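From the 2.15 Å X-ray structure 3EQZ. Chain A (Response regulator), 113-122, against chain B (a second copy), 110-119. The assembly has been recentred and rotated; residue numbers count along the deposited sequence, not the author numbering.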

# COMPACT_ATOMS: atom_id res chain seq x y z
N GLU A 113 14.77 -19.24 -0.59
CA GLU A 113 14.18 -20.04 -1.70
C GLU A 113 13.50 -19.16 -2.73
O GLU A 113 13.68 -19.35 -3.95
N VAL A 114 12.68 -18.22 -2.26
CA VAL A 114 11.99 -17.27 -3.19
C VAL A 114 13.00 -16.39 -3.92
O VAL A 114 12.91 -16.21 -5.13
N LEU A 115 14.00 -15.86 -3.23
CA LEU A 115 14.94 -15.03 -3.93
C LEU A 115 15.70 -15.89 -4.98
O LEU A 115 15.93 -15.46 -6.11
N THR A 116 16.09 -17.10 -4.59
CA THR A 116 16.79 -18.00 -5.52
C THR A 116 15.98 -18.25 -6.77
O THR A 116 16.47 -18.02 -7.87
N CYS A 117 14.74 -18.68 -6.63
CA CYS A 117 13.88 -18.88 -7.82
C CYS A 117 13.75 -17.65 -8.68
O CYS A 117 13.70 -17.74 -9.91
N PHE A 118 13.68 -16.50 -8.04
CA PHE A 118 13.40 -15.27 -8.78
C PHE A 118 14.65 -14.90 -9.56
O PHE A 118 14.58 -14.56 -10.74
N LEU A 119 15.82 -14.98 -8.91
CA LEU A 119 17.06 -14.61 -9.60
C LEU A 119 17.36 -15.56 -10.78
O LEU A 119 17.80 -15.14 -11.88
N THR A 120 17.15 -16.84 -10.56
CA THR A 120 17.28 -17.83 -11.65
C THR A 120 16.48 -17.43 -12.88
O THR A 120 16.96 -17.55 -14.00
N SER A 121 15.25 -16.96 -12.68
CA SER A 121 14.39 -16.65 -13.80
C SER A 121 14.83 -15.43 -14.57
O SER A 121 14.44 -15.28 -15.70
N LEU A 122 15.64 -14.57 -13.94
CA LEU A 122 16.24 -13.36 -14.57
C LEU A 122 17.50 -13.70 -15.35
O LEU A 122 17.99 -12.89 -16.13
N ILE B 110 1.11 -15.80 -15.17
CA ILE B 110 2.00 -16.52 -14.33
C ILE B 110 3.34 -16.80 -15.02
O ILE B 110 3.35 -17.17 -16.18
N ASN B 111 4.45 -16.62 -14.31
CA ASN B 111 5.75 -17.08 -14.81
C ASN B 111 5.89 -18.54 -14.42
O ASN B 111 6.10 -18.88 -13.25
N THR B 112 5.71 -19.43 -15.37
CA THR B 112 5.61 -20.85 -15.02
C THR B 112 6.97 -21.38 -14.58
O THR B 112 7.05 -22.28 -13.74
N GLU B 113 8.05 -20.81 -15.13
CA GLU B 113 9.39 -21.17 -14.66
C GLU B 113 9.53 -20.90 -13.16
O GLU B 113 9.97 -21.79 -12.41
N VAL B 114 9.21 -19.68 -12.73
CA VAL B 114 9.35 -19.35 -11.28
C VAL B 114 8.45 -20.24 -10.41
O VAL B 114 8.86 -20.70 -9.36
N LEU B 115 7.22 -20.51 -10.87
CA LEU B 115 6.29 -21.32 -10.08
C LEU B 115 6.80 -22.78 -9.95
O LEU B 115 6.75 -23.40 -8.91
N THR B 116 7.30 -23.31 -11.04
CA THR B 116 7.84 -24.69 -11.05
C THR B 116 9.04 -24.80 -10.11
O THR B 116 9.14 -25.72 -9.27
N CYS B 117 9.91 -23.81 -10.22
CA CYS B 117 11.07 -23.71 -9.35
C CYS B 117 10.68 -23.60 -7.84
O CYS B 117 11.17 -24.38 -6.98
N PHE B 118 9.75 -22.70 -7.52
CA PHE B 118 9.25 -22.59 -6.15
C PHE B 118 8.61 -23.89 -5.59
O PHE B 118 8.89 -24.32 -4.47
N LEU B 119 7.69 -24.49 -6.35
CA LEU B 119 7.06 -25.72 -5.85
C LEU B 119 8.10 -26.85 -5.71
O LEU B 119 8.02 -27.67 -4.81

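Two copies of the same helix cross at 146°, nearly antiparallel, their axes 9.0 Å apart at the closest, with a cysteine pair between them. Cys A117 anchors the crossing, pointing toward the partner in rotamer m. Its SG lies 3.1 Å from Cys B117 SG, too long for a disulfide, and 3.4 Å from Phe B118 N. Cys B117 also points toward the contact but uses t, so the two copies of this residue meet with different chi1 values.

The valines point sideways and both adopt t. Val A114 places CG2 4.0 Å from Phe B118 CE1, approaching the ring obliquely; Phe B118, itself sideways and t, thus extends the apolar patch beyond the cysteine pair. Val B114 sets CG1 4.4 Å from Cys A117 CB, while its CG2 reaches 3.4 Å from Ser A121 OG.

No hydrogen bond links the two stretches; several side chains bond to backbone of their own chain. Ser A121 takes p, which lets OG donate to Phe A118 O at 2.6 Å. Thr A120, in m, donates from OG1 to Thr A116 O at 3.0 Å. Asn B111, in t, caps its helix, its OD1 accepting from Val B114 N at 2.9 Å. Glu B113 extends through t, t, bringing OE1 within 3.9 Å of Ser A121 CA.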

# COMPACT_ATOMS: atom_id res chain seq x y z
CB GLU A 113 13.10 -21.02 -1.18
CG GLU A 113 13.63 -22.14 -0.33
CD GLU A 113 13.82 -21.72 1.13
OE1 GLU A 113 13.38 -20.59 1.50
OE2 GLU A 113 14.43 -22.53 1.90
CB VAL A 114 10.89 -16.42 -2.48
CG1 VAL A 114 10.22 -15.46 -3.49
CG2 VAL A 114 9.82 -17.32 -1.84
CB LEU A 115 15.91 -14.38 -2.96
CG LEU A 115 17.03 -13.51 -3.53
CD1 LEU A 115 16.47 -12.23 -4.13
CD2 LEU A 115 18.03 -13.15 -2.40
CB THR A 116 17.21 -19.33 -4.83
OG1 THR A 116 18.08 -19.02 -3.73
CG2 THR A 116 17.96 -20.28 -5.84
CB CYS A 117 12.46 -19.30 -7.43
SG CYS A 117 12.44 -20.83 -6.48
CB PHE A 118 12.93 -14.11 -7.84
CG PHE A 118 12.74 -12.80 -8.59
CD1 PHE A 118 11.68 -12.65 -9.50
CD2 PHE A 118 13.62 -11.74 -8.40
CE1 PHE A 118 11.52 -11.47 -10.23
CE2 PHE A 118 13.45 -10.57 -9.10
CZ PHE A 118 12.39 -10.44 -10.03
CB LEU A 119 18.24 -14.57 -8.61
CG LEU A 119 18.23 -13.48 -7.53
CD1 LEU A 119 19.32 -13.77 -6.52
CD2 LEU A 119 18.41 -12.06 -8.11
CB THR A 120 16.80 -19.18 -11.16
OG1 THR A 120 17.66 -19.63 -10.10
CG2 THR A 120 16.79 -20.21 -12.28
CB SER A 121 12.95 -16.44 -13.34
OG SER A 121 12.84 -15.22 -12.61
CB LEU A 122 16.68 -12.37 -13.50
CG LEU A 122 15.63 -11.82 -12.55
CD1 LEU A 122 16.30 -10.86 -11.60
CD2 LEU A 122 14.59 -11.11 -13.38
CB ILE B 110 1.27 -17.84 -13.95
CG1 ILE B 110 1.66 -18.27 -12.55
CG2 ILE B 110 1.47 -18.88 -14.99
CD1 ILE B 110 0.57 -17.89 -11.59
CB ASN B 111 6.91 -16.21 -14.28
CG ASN B 111 8.25 -16.65 -14.83
OD1 ASN B 111 8.54 -17.82 -14.87
ND2 ASN B 111 9.05 -15.71 -15.28
CB THR B 112 5.10 -21.68 -16.22
OG1 THR B 112 6.02 -21.49 -17.29
CG2 THR B 112 3.73 -21.18 -16.70
CB GLU B 113 10.50 -20.42 -15.47
CG GLU B 113 11.94 -20.76 -15.10
CD GLU B 113 13.01 -19.92 -15.89
OE1 GLU B 113 12.69 -18.90 -16.54
OE2 GLU B 113 14.20 -20.30 -15.84
CB VAL B 114 9.03 -17.84 -10.97
CG1 VAL B 114 8.93 -17.59 -9.47
CG2 VAL B 114 10.08 -16.93 -11.55
CB LEU B 115 4.88 -21.28 -10.70
CG LEU B 115 3.85 -22.12 -9.93
CD1 LEU B 115 3.73 -21.78 -8.45
CD2 LEU B 115 2.45 -22.01 -10.57
CB THR B 116 8.27 -25.07 -12.48
OG1 THR B 116 7.12 -25.04 -13.32
CG2 THR B 116 8.87 -26.50 -12.50
CB CYS B 117 11.91 -22.52 -9.82
SG CYS B 117 13.47 -22.42 -8.97
CB PHE B 118 8.28 -21.41 -6.00
CG PHE B 118 7.72 -21.30 -4.60
CD1 PHE B 118 8.54 -20.94 -3.54
CD2 PHE B 118 6.39 -21.58 -4.35
CE1 PHE B 118 8.03 -20.87 -2.23
CE2 PHE B 118 5.88 -21.50 -3.06
CZ PHE B 118 6.69 -21.13 -2.00
CB LEU B 119 5.95 -26.15 -6.78
CG LEU B 119 4.72 -25.18 -6.88
CD1 LEU B 119 3.75 -25.65 -7.93
CD2 LEU B 119 4.03 -25.10 -5.53